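Local coordinates for lambda phage protein with carbohydrate-binding module (Shewanella oneidensis, PDB 2A5Z) that is of unknown function but binds magnesium and has a jelly-roll fold with a carbohydrate-binding module, so it may recognise sugars, at residues A178-S182 against T183-C187. Numbering follows the deposited sequence.
Sequences ALSTS and TWYIC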
loop_
_atom_site.group_PDB
_atom_site.type_symbol
_atom_site.label_atom_id
_atom_site.label_comp_id
_atom_site.label_asym_id
_atom_site.label_seq_id
_atom_site.Cartn_x
_atom_site.Cartn_y
_atom_site.Cartn_z
ATOM N N ALA C 178 -37.143 -3.606 2.501
ATOM C CA ALA C 178 -36.808 -4.949 2.995
ATOM C C ALA C 178 -35.924 -5.721 2.005
ATOM O O ALA C 178 -36.261 -5.878 0.831
ATOM C CB ALA C 178 -38.070 -5.734 3.361
ATOM N N LEU C 179 -34.776 -6.180 2.495
ATOM C CA LEU C 179 -33.776 -6.838 1.661
ATOM C C LEU C 179 -33.967 -8.346 1.628
ATOM O O LEU C 179 -34.733 -8.896 2.418
ATOM C CB LEU C 179 -32.367 -6.516 2.176
ATOM C CG LEU C 179 -31.974 -5.054 2.381
ATOM C CD1 LEU C 179 -30.718 -4.996 3.228
ATOM C CD2 LEU C 179 -31.781 -4.314 1.047
ATOM N N SER C 180 -33.266 -9.005 0.711
ATOM C CA SER C 180 -33.250 -10.459 0.646
ATOM C C SER C 180 -31.890 -10.973 1.107
ATOM O O SER C 180 -30.881 -10.294 0.924
ATOM C CB SER C 180 -33.537 -10.937 -0.785
ATOM O OG SER C 180 -34.889 -10.679 -1.154
ATOM N N THR C 181 -31.870 -12.167 1.704
ATOM C CA THR C 181 -30.619 -12.825 2.099
ATOM C C THR C 181 -29.802 -13.232 0.867
ATOM O O THR C 181 -30.344 -13.334 -0.234
ATOM C CB THR C 181 -30.862 -14.078 2.982
ATOM O OG1 THR C 181 -31.751 -14.987 2.315
ATOM C CG2 THR C 181 -31.437 -13.692 4.337
ATOM N N SER C 182 -28.502 -13.429 1.060
ATOM C CA SER C 182 -27.574 -13.865 -0.002
ATOM C C SER C 182 -27.772 -13.138 -1.340
ATOM O O SER C 182 -27.864 -13.766 -2.403
ATOM C CB SER C 182 -27.673 -15.372 -0.190
ATOM O OG SER C 182 -27.360 -16.025 1.029
ATOM N N THR C 183 -27.835 -11.813 -1.278
ATOM C CA THR C 183 -28.091 -10.997 -2.470
ATOM C C THR C 183 -27.080 -9.869 -2.561
ATOM O O THR C 183 -26.746 -9.250 -1.551
ATOM C CB THR C 183 -29.527 -10.426 -2.454
ATOM O OG1 THR C 183 -30.462 -11.509 -2.413
ATOM C CG2 THR C 183 -29.814 -9.558 -3.698
ATOM N N TRP C 184 -26.608 -9.605 -3.778
ATOM C CA TRP C 184 -25.677 -8.512 -4.043
ATOM C C TRP C 184 -26.405 -7.207 -4.298
ATOM O O TRP C 184 -27.356 -7.167 -5.083
ATOM C CB TRP C 184 -24.790 -8.863 -5.240
ATOM C CG TRP C 184 -23.741 -9.844 -4.884
ATOM C CD1 TRP C 184 -23.755 -11.195 -5.125
ATOM C CD2 TRP C 184 -22.514 -9.568 -4.199
ATOM N NE1 TRP C 184 -22.603 -11.770 -4.635
ATOM C CE2 TRP C 184 -21.827 -10.796 -4.059
ATOM C CE3 TRP C 184 -21.927 -8.400 -3.692
ATOM C CZ2 TRP C 184 -20.577 -10.890 -3.429
ATOM C CZ3 TRP C 184 -20.690 -8.492 -3.059
ATOM C CH2 TRP C 184 -20.026 -9.732 -2.937
ATOM N N TYR C 185 -25.944 -6.148 -3.632
ATOM C CA TYR C 185 -26.552 -4.816 -3.698
ATOM C C TYR C 185 -25.451 -3.791 -3.943
ATOM O O TYR C 185 -24.276 -4.064 -3.687
ATOM C CB TYR C 185 -27.269 -4.473 -2.379
ATOM C CG TYR C 185 -28.530 -5.260 -2.107
ATOM C CD1 TYR C 185 -29.723 -4.946 -2.760
ATOM C CD2 TYR C 185 -28.534 -6.318 -1.198
ATOM C CE1 TYR C 185 -30.890 -5.676 -2.526
ATOM C CE2 TYR C 185 -29.702 -7.054 -0.945
ATOM C CZ TYR C 185 -30.872 -6.724 -1.615
ATOM O OH TYR C 185 -32.025 -7.430 -1.375
ATOM N N ILE C 186 -25.830 -2.616 -4.437
ATOM C CA ILE C 186 -24.901 -1.489 -4.553
ATOM C C ILE C 186 -25.510 -0.308 -3.796
ATOM O O ILE C 186 -26.722 -0.093 -3.850
ATOM C CB ILE C 186 -24.625 -1.110 -6.046
ATOM C CG1 ILE C 186 -24.305 -2.358 -6.881
ATOM C CG2 ILE C 186 -23.495 -0.053 -6.164
ATOM C CD1 ILE C 186 -24.365 -2.151 -8.390
ATOM N N CYS C 187 -24.688 0.418 -3.042
ATOM C CA CYS C 187 -25.135 1.649 -2.404
ATOM C C CYS C 187 -24.184 2.797 -2.724
ATOM O O CYS C 187 -22.958 2.663 -2.595
ATOM C CB CYS C 187 -25.280 1.488 -0.885
ATOM S SG CYS C 187 -25.661 3.045 -0.010
#
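Tyr185 reaches back from the start of strand 184-191 to the loop that leads into it, and its hydroxyl meets the backbone of Ser180. The amide of Ser180 donates to Tyr185 OH over 2.9 Å, nearly straight at 169°, which fixes the far end of the phenol. Leu179 lies obliquely across the same ring: its methyl CD2 sits over one face, 4.0 Å from the centroid and displaced toward the rim, where the nearest ring atom is Tyr185 CZ at 3.7 Å. This is a CH-pi contact, while Ser180 O stands at the ring edge, near its plane. Both Leu179 and Tyr185 are buried, and here the packing is close.

The other side of the turn lies nearer solvent: Ser180 and Ser182 are exposed and Thr183 partly so. Ser182, in a left-handed backbone conformation, helps turn the chain, and Thr183 ties the bend with its side chain. With OG1 beside its own backbone N (chi1 -60°), Thr183 donates from OG1 to Thr181 O at 2.8 Å, approaching from above the carbonyl plane. Beyond this bond, Thr183 rests against Ser180, with CB 3.6 Å from Ser180 O and OG1 3.5 Å from Ser180 CB.

Thr126, just beyond strand 119-125, links the two halves: its hydroxyl bonds to Ser180 O and Thr183 N. Leu201 of strand 197-203 packs against both Leu179 and Tyr185, and Ile155 of strand 153-156 also touches Leu179. The turn thus carries the chain from strand 169-178 of one jelly-roll sheet into strand 184-191 of the other, between strands 119-125 and 197-203.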